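Local coordinates for protein histidine kinase (Methanosarcina mazei, PDB 3LI9) that probably acts as a membrane-bound kinase that phosphorylates a protein histidine with ATP, this chain being its extracellular sensor domain of PDC fold, at residues R41-T46 and M59-R64; L77-D82 and S155-N160; S181-F186 and F261-V266; F192-S195 and I199-S202. All coordinates share one frame; numbering follows the deposited sequence.

Interaction 1 (R41-T46 and M59-R64); sequences RTLACT and MSIIKR
L43 meets I61 and I62 without help from any ring: every group in the contact is a branched aliphatic chain, and there is no aromatic face or edge to fill. The flat group beside it that has partners on both faces is the backbone carbonyl of T42. From one face the amide of T46 bonds to it, in the usual helical manner; from the other face T46 OG1 reaches T42 O at 2.9 Å, standing 34° out of the carbonyl plane. The hydroxyl thus folds back onto its own helix and is satisfied there.

The contact itself works like a fork. With CG of L43 opposite the backbone N (chi1 179°), its two methyls are carried across the gap, one to each isoleucine: CD1 comes to 4.1 Å from I61 CG2, and CD2 to 3.9 Å from I62 CG2. Both encounters are oblique crossings of side chains. The methyls meet between the helices, L43 CA and I62 CA being 8.3 Å from each other. In the PDC fold, helices of this kind pack on a central antiparallel sheet, and here L43 of helix 13-48 and I62 of helix 55-67 both rest on V75 and L77 of strand 74-79. I62 presents CG2 to L43 because its CG1 is tucked between the backbone N and the carbonyl carbon (chi1 56°). That turns the longer branch away from L43, and the side chain also touches P105 and C107. I61, by contrast, is partly exposed. Farther out, R41 pairs with D137 and R64 with E68 in salt bridges.

Interaction 2 (L77-D82 and S155-N160); sequences LGYEPD and SPIFKN
Y79 and I157 form an apolar contact between two strands of the same PDC-fold sheet that are not direct neighbours. Strand 162-172 pairs with both strand 74-79 and strand 148-159, so the side chains must reach over it, and the axes of segments 77-79 and 155-159 pass 8.8 Å apart at 48°, as expected of a twisted sheet. L77, Y79, S155 and I157 all lie on the face that receives helix 13-48: M47 touches the first two, and A44 packs against the others.

The meeting point is the end methyl of I157. Its CD1 lies 3.7 Å from Y79 CZ and approaches the ring obliquely, the two side chains crossing at about a right angle. Standing opposite the carbonyl carbon (chi1 -64°), CG1 of I157 carries this methyl across toward strand 74-79. The same CD1 also comes to 4.3 Å from L77 CD2, so one methyl serves two residues of the other strand. F84 packs edge-to-face with Y79, which helps to fix the ring.

At its polar end the contact becomes a water bridge, in which one water molecule joins Y79 OH, at an unusually short 2.5 Å, to K159 NZ. Were an alanine to stand at Y79, I157 CD1 would lose the ring it rests on, and the water would probably lose its partner on this strand. The ammonium group of K159 has a stronger partner beyond the two segments, the carbonyl of A83, to which it donates a hydrogen bond. Toward the water, K159 NZ is the donor as well, over the longer distance of 3.3 Å.

Interaction 3 (S181-F186 and F261-V266); sequences SSIRTF and FSFVLV
I183 and F263 approach each other from opposite directions, and their torsions decide which atoms meet. In I183, CG1 lies opposite the carbonyl carbon (chi1 -67°) and the chain then runs on extended, with CD1 as its far end. F263 sends its ring out with CG opposite the backbone N (chi1 177°), which brings the far corner of the ring to the loop. CD1 therefore comes in at the ring edge, near its plane, 3.7 Å from F263 CZ and 3.8 Å from F263 CE1. The ring has a further aromatic neighbour in Y25 of helix 13-48, a residue that I183 touches too.

The second branch of I183 is also used. CG2 faces L265 CD2 at 4.3 Å, so the two arms of the isoleucine reach residues two apart along strand 261-268. L265 holds a first torsion of -91°, well away from a staggered value, and still brings its CD2 toward the loop. Farther along, T185 offers CG2 to the backbone carbonyl of V266 at 4.5 Å, a loose approach, while M21 of the same helix packs on T185. R184, between these two inward residues, points away from the strand; it makes a weak hydrogen bond from NH2 to I183 O.

This is how segment 181-186, which links helix 174-180 to strand 190-194, is laid against the four-stranded antiparallel sheet of this PDC-fold domain and the long helix 13-48. The strand spends its backbone bonds within the sheet, F263 with E254 and V266 with Y190. What joins it to the loop is therefore mainly dispersion between apolar groups, governed by fit of shape and without directional bonds.

Interaction 4 (F192-S195 and I199-S202); sequences FMVS and IFLS
F192 and F200 meet as an oblique ring pair, their planes 47° apart and their centroids 4.9 Å from each other. F200 CE1 lies over one face of the F192 ring, displaced toward its rim, and approaches F192 CE1 to 3.5 Å. V194 CG1 sits at the edge of the F192 ring, in its plane. F192 adopts the crowded position for CG, between the backbone N and the carbonyl carbon (chi1 57°), which swings the ring over toward F200. At F192, an alanine here would probably leave F200 CE1 without the ring face it lies over, opening a gap beside V194 CG1.

Beneath the rings the backbones are tied. L201 N donates to M193 O at 2.8 Å, and S195 N to I199 O at 2.8 Å, the pairs framing a single beta bridge between V194 and F200. Two serine hydroxyls add to the grip: M193 N donates to S202 OG at 3.0 Å and I199 N to S195 OG, whose hydroxyl also bonds E141. The carbonyl oxygen of S202 is buried without a partner.

This tight chain reversal closes the outer side of strand 190-194; across the strand, F192 packs on V264 and V266 of strand 261-268, while M193 and L201 touch V176 of helix 174-180.

Interactions 1 and 2 belong to one half of the chain and interactions 3 and 4 to the other, on opposite sides of its centre. All four are largely buried; the surface is approached at I61 in interaction 1, K159 in interaction 2 and I199 in interaction 4. The helices of interaction 1 pack on the sheet that holds interaction 2, the two touching where I62 packs on L77; interactions 3 and 4 meet through paired strands 190-194 and 261-268. Chemistry follows place: methyls between helices, a methyl against a tyrosine ring with a water bridge at its polar end, mainly apolar side-chain contact under a loop, and a hydrogen-bonded reversal at a sheet edge. Helix 13-48 runs past both halves.

Interaction 1 (R41-T46 and M59-R64)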
loop_
_atom_site.group_PDB
_atom_site.type_symbol
_atom_site.label_atom_id
_atom_site.label_comp_id
_atom_site.label_asym_id
_atom_site.label_seq_id
_atom_site.Cartn_x
_atom_site.Cartn_y
_atom_site.Cartn_z
ATOM N N ARG A 41 -3.201 -12.870 0.921
ATOM C CA ARG A 41 -4.249 -13.725 0.369
ATOM C C ARG A 41 -4.015 -15.189 0.681
ATOM O O ARG A 41 -4.982 -15.904 0.990
ATOM C CB ARG A 41 -4.333 -13.506 -1.114
ATOM C CG ARG A 41 -5.668 -14.064 -1.632
ATOM C CD ARG A 41 -6.070 -13.357 -2.991
ATOM N NE ARG A 41 -7.384 -13.842 -3.403
ATOM C CZ ARG A 41 -7.585 -14.915 -4.165
ATOM N NH1 ARG A 41 -6.544 -15.635 -4.570
ATOM N NH2 ARG A 41 -8.824 -15.310 -4.483
ATOM N N THR A 42 -2.757 -15.637 0.617
ATOM C CA THR A 42 -2.475 -17.044 0.871
ATOM C C THR A 42 -2.705 -17.355 2.373
ATOM O O THR A 42 -3.280 -18.390 2.712
ATOM C CB THR A 42 -1.068 -17.362 0.491
ATOM O OG1 THR A 42 -0.997 -17.187 -0.924
ATOM C CG2 THR A 42 -0.801 -18.892 0.726
ATOM N N LEU A 43 -2.325 -16.403 3.222
ATOM C CA LEU A 43 -2.641 -16.546 4.690
ATOM C C LEU A 43 -4.149 -16.599 4.917
ATOM O O LEU A 43 -4.641 -17.442 5.724
ATOM C CB LEU A 43 -2.023 -15.389 5.475
ATOM C CG LEU A 43 -2.276 -15.384 6.999
ATOM C CD1 LEU A 43 -1.747 -16.655 7.614
ATOM C CD2 LEU A 43 -1.463 -14.103 7.583
ATOM N N ALA A 44 -4.920 -15.777 4.198
ATOM C CA ALA A 44 -6.394 -15.814 4.333
ATOM C C ALA A 44 -6.977 -17.163 3.890
ATOM O O ALA A 44 -7.821 -17.734 4.656
ATOM C CB ALA A 44 -7.075 -14.627 3.571
ATOM N N CYS A 45 -6.441 -17.737 2.797
ATOM C CA CYS A 45 -6.931 -19.107 2.284
ATOM C C CYS A 45 -6.677 -20.139 3.373
ATOM O O CYS A 45 -7.515 -21.002 3.646
ATOM C CB CYS A 45 -6.154 -19.543 1.040
ATOM S SG CYS A 45 -6.563 -18.652 -0.392
ATOM N N THR A 46 -5.466 -20.100 3.920
ATOM C CA THR A 46 -5.059 -21.067 4.908
ATOM C C THR A 46 -5.962 -20.933 6.130
ATOM O O THR A 46 -6.455 -21.947 6.635
ATOM C CB THR A 46 -3.636 -20.831 5.296
ATOM O OG1 THR A 46 -2.857 -20.931 4.075
ATOM C CG2 THR A 46 -3.172 -21.843 6.313
HETATM N N MSE A 59 -0.514 -17.606 15.980
HETATM C CA MSE A 59 0.402 -16.497 16.300
HETATM C C MSE A 59 1.819 -16.899 15.783
HETATM O O MSE A 59 2.542 -16.032 15.271
HETATM C CB MSE A 59 0.282 -16.157 17.815
HETATM C CG MSE A 59 -1.027 -15.437 17.992
HETATM SE SE MSE A 59 -1.141 -14.914 19.931
HETATM C CE MSE A 59 -1.661 -16.375 20.511
ATOM N N SER A 60 2.192 -18.183 15.949
ATOM C CA SER A 60 3.503 -18.615 15.479
ATOM C C SER A 60 3.600 -18.491 13.947
ATOM O O SER A 60 4.700 -18.187 13.386
ATOM C CB SER A 60 3.728 -20.059 15.845
ATOM O OG SER A 60 4.022 -20.045 17.234
ATOM N N ILE A 61 2.511 -18.818 13.268
ATOM C CA ILE A 61 2.468 -18.764 11.789
ATOM C C ILE A 61 2.681 -17.307 11.322
ATOM O O ILE A 61 3.539 -17.031 10.433
ATOM C CB ILE A 61 1.137 -19.328 11.258
ATOM C CG1 ILE A 61 1.154 -20.896 11.403
ATOM C CG2 ILE A 61 0.900 -18.851 9.758
ATOM C CD1 ILE A 61 -0.271 -21.575 11.295
ATOM N N ILE A 62 1.952 -16.347 11.904
ATOM C CA ILE A 62 2.101 -14.965 11.377
ATOM C C ILE A 62 3.467 -14.420 11.766
ATOM O O ILE A 62 4.018 -13.604 11.008
ATOM C CB ILE A 62 1.003 -13.988 11.834
ATOM C CG1 ILE A 62 0.887 -13.905 13.370
ATOM C CG2 ILE A 62 -0.329 -14.502 11.271
ATOM C CD1 ILE A 62 -0.210 -12.809 13.904
ATOM N N LYS A 63 4.029 -14.863 12.897
ATOM C CA LYS A 63 5.394 -14.434 13.285
ATOM C C LYS A 63 6.430 -14.961 12.320
ATOM O O LYS A 63 7.362 -14.215 11.935
ATOM C CB LYS A 63 5.718 -14.915 14.697
ATOM C CG LYS A 63 7.063 -14.374 15.219
ATOM C CD LYS A 63 7.328 -14.708 16.700
ATOM C CE LYS A 63 6.265 -14.101 17.569
ATOM N NZ LYS A 63 6.380 -14.670 18.951
ATOM N N ARG A 64 6.238 -16.211 11.886
ATOM C CA ARG A 64 7.171 -16.801 10.894
ATOM C C ARG A 64 7.085 -16.032 9.565
ATOM O O ARG A 64 8.102 -15.735 8.930
ATOM C CB ARG A 64 6.925 -18.316 10.744
ATOM C CG ARG A 64 7.858 -18.985 9.737
ATOM C CD ARG A 64 9.296 -18.898 10.333
ATOM N NE ARG A 64 10.253 -19.751 9.531
ATOM C CZ ARG A 64 10.416 -21.068 9.773
ATOM N NH1 ARG A 64 9.753 -21.659 10.713
ATOM N NH2 ARG A 64 11.330 -21.751 9.080
#

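Interaction 2 (L77-D82 and S155-N160)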
loop_
_atom_site.group_PDB
_atom_site.type_symbol
_atom_site.label_atom_id
_atom_site.label_comp_id
_atom_site.label_asym_id
_atom_site.label_seq_id
_atom_site.Cartn_x
_atom_site.Cartn_y
_atom_site.Cartn_z
ATOM N N LEU A 77 -3.960 -11.056 11.913
ATOM C CA LEU A 77 -5.239 -11.679 11.629
ATOM C C LEU A 77 -6.245 -10.900 12.521
ATOM O O LEU A 77 -5.878 -10.430 13.643
ATOM C CB LEU A 77 -5.209 -13.130 12.150
ATOM C CG LEU A 77 -4.224 -14.020 11.370
ATOM C CD1 LEU A 77 -4.091 -15.371 12.138
ATOM C CD2 LEU A 77 -4.716 -14.270 9.948
ATOM N N GLY A 78 -7.469 -10.695 12.020
ATOM C CA GLY A 78 -8.473 -10.062 12.894
ATOM C C GLY A 78 -9.792 -10.806 12.598
ATOM O O GLY A 78 -10.176 -10.916 11.472
ATOM N N TYR A 79 -10.436 -11.361 13.633
ATOM C CA TYR A 79 -11.667 -12.151 13.455
ATOM C C TYR A 79 -12.907 -11.472 14.081
ATOM O O TYR A 79 -12.809 -10.684 15.014
ATOM C CB TYR A 79 -11.501 -13.475 14.118
ATOM C CG TYR A 79 -10.650 -14.442 13.301
ATOM C CD1 TYR A 79 -9.254 -14.359 13.307
ATOM C CD2 TYR A 79 -11.269 -15.452 12.517
ATOM C CE1 TYR A 79 -8.496 -15.293 12.541
ATOM C CE2 TYR A 79 -10.498 -16.371 11.761
ATOM C CZ TYR A 79 -9.135 -16.248 11.789
ATOM O OH TYR A 79 -8.370 -17.220 11.105
ATOM N N GLU A 80 -14.039 -11.765 13.464
ATOM C CA GLU A 80 -15.349 -11.446 14.056
ATOM C C GLU A 80 -15.498 -12.165 15.373
ATOM O O GLU A 80 -14.845 -13.128 15.723
ATOM C CB GLU A 80 -16.446 -11.941 13.080
ATOM C CG GLU A 80 -16.507 -11.244 11.769
ATOM C CD GLU A 80 -17.064 -9.823 11.907
ATOM O OE1 GLU A 80 -18.299 -9.676 11.974
ATOM O OE2 GLU A 80 -16.284 -8.866 11.927
ATOM N N PRO A 81 -16.433 -11.692 16.204
ATOM C CA PRO A 81 -16.674 -12.325 17.499
ATOM C C PRO A 81 -16.933 -13.817 17.383
ATOM O O PRO A 81 -17.795 -14.232 16.603
ATOM C CB PRO A 81 -17.938 -11.560 17.993
ATOM C CG PRO A 81 -17.758 -10.222 17.436
ATOM C CD PRO A 81 -17.230 -10.487 15.998
ATOM N N ASP A 82 -16.146 -14.598 18.113
ATOM C CA ASP A 82 -16.189 -16.031 18.213
ATOM C C ASP A 82 -15.925 -16.803 16.904
ATOM O O ASP A 82 -16.079 -18.016 16.877
ATOM C CB ASP A 82 -17.534 -16.460 18.814
ATOM C CG ASP A 82 -17.531 -16.348 20.323
ATOM O OD1 ASP A 82 -16.468 -16.451 20.963
ATOM O OD2 ASP A 82 -18.598 -16.126 20.882
ATOM N N SER A 155 -6.898 -9.202 3.207
ATOM C CA SER A 155 -7.768 -10.160 2.455
ATOM C C SER A 155 -8.768 -10.793 3.385
ATOM O O SER A 155 -8.461 -11.130 4.524
ATOM C CB SER A 155 -6.938 -11.340 1.898
ATOM O OG SER A 155 -6.066 -10.933 0.887
ATOM N N PRO A 156 -10.029 -10.895 2.921
ATOM C CA PRO A 156 -11.038 -11.486 3.746
ATOM C C PRO A 156 -10.871 -13.008 3.898
ATOM O O PRO A 156 -10.503 -13.686 2.939
ATOM C CB PRO A 156 -12.367 -11.121 2.987
ATOM C CG PRO A 156 -11.927 -11.066 1.524
ATOM C CD PRO A 156 -10.540 -10.409 1.606
ATOM N N ILE A 157 -11.237 -13.510 5.085
ATOM C CA ILE A 157 -11.220 -14.954 5.455
ATOM C C ILE A 157 -12.678 -15.376 5.427
ATOM O O ILE A 157 -13.499 -14.819 6.186
ATOM C CB ILE A 157 -10.753 -15.140 6.852
ATOM C CG1 ILE A 157 -9.255 -14.647 6.953
ATOM C CG2 ILE A 157 -10.820 -16.604 7.234
ATOM C CD1 ILE A 157 -8.711 -14.660 8.512
ATOM N N PHE A 158 -13.006 -16.271 4.516
ATOM C CA PHE A 158 -14.445 -16.720 4.385
ATOM C C PHE A 158 -14.502 -18.131 4.857
ATOM O O PHE A 158 -13.790 -19.017 4.297
ATOM C CB PHE A 158 -14.907 -16.637 2.938
ATOM C CG PHE A 158 -15.172 -15.270 2.488
ATOM C CD1 PHE A 158 -16.401 -14.680 2.819
ATOM C CD2 PHE A 158 -14.280 -14.570 1.680
ATOM C CE1 PHE A 158 -16.737 -13.336 2.378
ATOM C CE2 PHE A 158 -14.625 -13.233 1.230
ATOM C CZ PHE A 158 -15.830 -12.627 1.650
ATOM N N LYS A 159 -15.340 -18.382 5.862
ATOM C CA LYS A 159 -15.529 -19.734 6.457
ATOM C C LYS A 159 -17.034 -20.018 6.373
ATOM O O LYS A 159 -17.851 -19.141 6.730
ATOM C CB LYS A 159 -15.116 -19.724 7.936
ATOM C CG LYS A 159 -13.630 -19.587 8.135
ATOM C CD LYS A 159 -13.263 -19.265 9.614
ATOM C CE LYS A 159 -13.261 -20.499 10.412
ATOM N NZ LYS A 159 -12.648 -20.220 11.757
ATOM N N ASN A 160 -17.389 -21.192 5.883
ATOM C CA ASN A 160 -18.790 -21.587 5.700
ATOM C C ASN A 160 -19.444 -20.596 4.755
ATOM O O ASN A 160 -20.627 -20.346 4.858
ATOM C CB ASN A 160 -19.501 -21.699 7.072
ATOM C CG ASN A 160 -18.561 -22.271 8.188
ATOM O OD1 ASN A 160 -18.022 -23.418 8.109
ATOM N ND2 ASN A 160 -18.341 -21.458 9.191
HETATM O O HOH W 1 -9.602 -19.417 10.896
#

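Interaction 3 (S181-F186 and F261-V266)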
loop_
_atom_site.group_PDB
_atom_site.type_symbol
_atom_site.label_atom_id
_atom_site.label_comp_id
_atom_site.label_asym_id
_atom_site.label_seq_id
_atom_site.Cartn_x
_atom_site.Cartn_y
_atom_site.Cartn_z
ATOM N N SER A 181 13.580 8.274 -6.169
ATOM C CA SER A 181 14.314 9.522 -6.112
ATOM C C SER A 181 15.693 9.485 -6.708
ATOM O O SER A 181 16.313 10.560 -6.826
ATOM C CB SER A 181 14.345 10.078 -4.695
ATOM O OG SER A 181 13.021 10.583 -4.385
ATOM N N SER A 182 16.161 8.314 -7.098
ATOM C CA SER A 182 17.452 8.193 -7.793
ATOM C C SER A 182 17.309 8.122 -9.312
ATOM O O SER A 182 18.294 8.046 -10.031
ATOM C CB SER A 182 18.164 6.924 -7.361
ATOM O OG SER A 182 17.468 5.790 -7.939
ATOM N N ILE A 183 16.080 8.053 -9.803
ATOM C CA ILE A 183 15.863 7.940 -11.262
ATOM C C ILE A 183 16.103 9.273 -11.911
ATOM O O ILE A 183 15.608 10.323 -11.447
ATOM C CB ILE A 183 14.444 7.426 -11.548
ATOM C CG1 ILE A 183 14.331 5.980 -11.058
ATOM C CG2 ILE A 183 14.110 7.505 -13.091
ATOM C CD1 ILE A 183 12.864 5.492 -10.948
ATOM N N ARG A 184 16.958 9.244 -12.942
ATOM C CA ARG A 184 17.239 10.483 -13.673
ATOM C C ARG A 184 17.060 10.231 -15.144
ATOM O O ARG A 184 17.450 9.177 -15.659
ATOM C CB ARG A 184 18.652 10.950 -13.379
ATOM C CG ARG A 184 18.809 11.406 -11.949
ATOM C CD ARG A 184 17.750 12.515 -11.478
ATOM N NE ARG A 184 18.211 12.855 -10.145
ATOM C CZ ARG A 184 17.518 12.792 -9.011
ATOM N NH1 ARG A 184 18.176 13.092 -7.895
ATOM N NH2 ARG A 184 16.207 12.543 -8.979
ATOM N N THR A 185 16.461 11.169 -15.850
ATOM C CA THR A 185 16.305 10.956 -17.276
ATOM C C THR A 185 16.657 12.275 -18.006
ATOM O O THR A 185 16.347 13.343 -17.523
ATOM C CB THR A 185 14.829 10.499 -17.570
ATOM O OG1 THR A 185 14.668 10.104 -18.940
ATOM C CG2 THR A 185 13.867 11.629 -17.244
ATOM N N PHE A 186 17.244 12.190 -19.193
ATOM C CA PHE A 186 17.782 13.406 -19.810
ATOM C C PHE A 186 18.730 14.186 -18.870
ATOM O O PHE A 186 19.571 13.600 -18.213
ATOM C CB PHE A 186 16.628 14.249 -20.398
ATOM C CG PHE A 186 15.803 13.482 -21.379
ATOM C CD1 PHE A 186 16.251 13.275 -22.672
ATOM C CD2 PHE A 186 14.608 12.901 -21.002
ATOM C CE1 PHE A 186 15.490 12.550 -23.577
ATOM C CE2 PHE A 186 13.864 12.155 -21.906
ATOM C CZ PHE A 186 14.303 11.969 -23.176
ATOM N N PHE A 261 -1.992 2.667 -8.114
ATOM C CA PHE A 261 -1.062 3.732 -7.810
ATOM C C PHE A 261 -0.513 4.221 -9.154
ATOM O O PHE A 261 -0.955 3.745 -10.205
ATOM C CB PHE A 261 0.091 3.175 -6.943
ATOM C CG PHE A 261 -0.313 2.990 -5.467
ATOM C CD1 PHE A 261 -1.663 2.851 -5.121
ATOM C CD2 PHE A 261 0.640 2.811 -4.494
ATOM C CE1 PHE A 261 -2.105 2.652 -3.746
ATOM C CE2 PHE A 261 0.253 2.573 -3.103
ATOM C CZ PHE A 261 -1.110 2.517 -2.749
ATOM N N SER A 262 0.417 5.191 -9.184
ATOM C CA SER A 262 0.910 5.625 -10.456
ATOM C C SER A 262 2.392 5.948 -10.381
ATOM O O SER A 262 2.783 6.572 -9.362
ATOM C CB SER A 262 0.106 6.883 -10.978
ATOM O OG SER A 262 0.480 7.177 -12.341
ATOM N N PHE A 263 3.155 5.627 -11.435
ATOM C CA PHE A 263 4.533 6.045 -11.499
ATOM C C PHE A 263 4.584 7.249 -12.464
ATOM O O PHE A 263 4.017 7.179 -13.559
ATOM C CB PHE A 263 5.437 4.875 -12.051
ATOM C CG PHE A 263 6.886 5.304 -12.193
ATOM C CD1 PHE A 263 7.762 5.177 -11.128
ATOM C CD2 PHE A 263 7.327 5.866 -13.395
ATOM C CE1 PHE A 263 9.115 5.592 -11.276
ATOM C CE2 PHE A 263 8.696 6.275 -13.541
ATOM C CZ PHE A 263 9.553 6.111 -12.476
ATOM N N VAL A 264 5.244 8.329 -12.028
ATOM C CA VAL A 264 5.245 9.582 -12.804
ATOM C C VAL A 264 6.671 9.962 -13.172
ATOM O O VAL A 264 7.593 9.999 -12.325
ATOM C CB VAL A 264 4.580 10.730 -11.996
ATOM C CG1 VAL A 264 4.471 11.996 -12.874
ATOM C CG2 VAL A 264 3.228 10.330 -11.510
ATOM N N LEU A 265 6.898 10.221 -14.449
ATOM C CA LEU A 265 8.180 10.736 -14.880
ATOM C C LEU A 265 7.968 12.195 -15.295
ATOM O O LEU A 265 6.982 12.503 -16.026
ATOM C CB LEU A 265 8.655 10.037 -16.168
ATOM C CG LEU A 265 9.497 8.814 -16.212
ATOM C CD1 LEU A 265 9.818 8.500 -17.705
ATOM C CD2 LEU A 265 10.746 8.922 -15.346
ATOM N N VAL A 266 8.859 13.070 -14.837
ATOM C CA VAL A 266 8.699 14.502 -15.138
ATOM C C VAL A 266 9.907 14.887 -16.019
ATOM O O VAL A 266 11.051 14.701 -15.627
ATOM C CB VAL A 266 8.683 15.370 -13.864
ATOM C CG1 VAL A 266 8.653 16.868 -14.199
ATOM C CG2 VAL A 266 7.478 15.020 -12.965
#

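Interaction 4 (F192-S195 and I199-S202)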
loop_
_atom_site.group_PDB
_atom_site.type_symbol
_atom_site.label_atom_id
_atom_site.label_comp_id
_atom_site.label_asym_id
_atom_site.label_seq_id
_atom_site.Cartn_x
_atom_site.Cartn_y
_atom_site.Cartn_z
ATOM N N PHE A 192 8.678 10.243 -9.634
ATOM C CA PHE A 192 8.151 9.996 -8.250
ATOM C C PHE A 192 6.918 9.071 -8.349
ATOM O O PHE A 192 6.389 8.861 -9.417
ATOM C CB PHE A 192 7.760 11.325 -7.531
ATOM C CG PHE A 192 6.752 12.142 -8.265
ATOM C CD1 PHE A 192 5.367 11.910 -8.124
ATOM C CD2 PHE A 192 7.179 13.180 -9.051
ATOM C CE1 PHE A 192 4.398 12.740 -8.846
ATOM C CE2 PHE A 192 6.233 13.986 -9.734
ATOM C CZ PHE A 192 4.888 13.766 -9.638
HETATM N N MSE A 193 6.498 8.478 -7.244
HETATM C CA MSE A 193 5.323 7.616 -7.267
HETATM C C MSE A 193 4.235 8.286 -6.466
HETATM O O MSE A 193 4.529 9.001 -5.496
HETATM C CB MSE A 193 5.623 6.236 -6.617
HETATM C CG MSE A 193 6.433 5.437 -7.483
HETATM SE SE MSE A 193 5.182 4.066 -8.298
HETATM C CE MSE A 193 5.408 3.156 -6.712
ATOM N N VAL A 194 2.979 8.056 -6.852
ATOM C CA VAL A 194 1.832 8.520 -6.066
ATOM C C VAL A 194 0.859 7.392 -5.784
ATOM O O VAL A 194 0.846 6.380 -6.523
ATOM C CB VAL A 194 1.061 9.730 -6.714
ATOM C CG1 VAL A 194 2.051 10.954 -6.904
ATOM C CG2 VAL A 194 0.473 9.341 -8.069
ATOM N N SER A 195 0.029 7.588 -4.778
ATOM C CA SER A 195 -1.010 6.605 -4.499
ATOM C C SER A 195 -2.232 6.838 -5.476
ATOM O O SER A 195 -2.214 7.761 -6.317
ATOM C CB SER A 195 -1.485 6.759 -3.057
ATOM O OG SER A 195 -2.213 7.985 -2.961
ATOM N N ILE A 199 -1.508 10.928 -3.595
ATOM C CA ILE A 199 -0.558 11.327 -2.520
ATOM C C ILE A 199 0.873 10.901 -2.851
ATOM O O ILE A 199 1.119 9.740 -3.271
ATOM C CB ILE A 199 -0.922 10.602 -1.227
ATOM C CG1 ILE A 199 -2.353 10.969 -0.786
ATOM C CG2 ILE A 199 0.072 10.967 -0.119
ATOM C CD1 ILE A 199 -2.471 12.481 -0.350
ATOM N N PHE A 200 1.835 11.810 -2.661
ATOM C CA PHE A 200 3.211 11.446 -2.942
ATOM C C PHE A 200 3.681 10.313 -2.102
ATOM O O PHE A 200 3.581 10.358 -0.873
ATOM C CB PHE A 200 4.195 12.673 -2.736
ATOM C CG PHE A 200 4.034 13.740 -3.806
ATOM C CD1 PHE A 200 4.834 13.710 -4.934
ATOM C CD2 PHE A 200 3.117 14.766 -3.616
ATOM C CE1 PHE A 200 4.723 14.670 -5.999
ATOM C CE2 PHE A 200 2.963 15.755 -4.672
ATOM C CZ PHE A 200 3.744 15.685 -5.837
ATOM N N LEU A 201 4.291 9.323 -2.765
ATOM C CA LEU A 201 4.952 8.256 -1.994
ATOM C C LEU A 201 6.494 8.520 -1.967
ATOM O O LEU A 201 7.250 7.789 -1.293
ATOM C CB LEU A 201 4.785 6.899 -2.681
ATOM C CG LEU A 201 3.245 6.616 -2.795
ATOM C CD1 LEU A 201 3.010 5.264 -3.356
ATOM C CD2 LEU A 201 2.479 6.848 -1.493
ATOM N N SER A 202 6.950 9.472 -2.812
ATOM C CA SER A 202 8.395 9.785 -2.913
ATOM C C SER A 202 8.483 11.191 -3.491
ATOM O O SER A 202 7.517 11.677 -4.104
ATOM C CB SER A 202 9.140 8.853 -3.890
ATOM O OG SER A 202 8.653 8.935 -5.228
#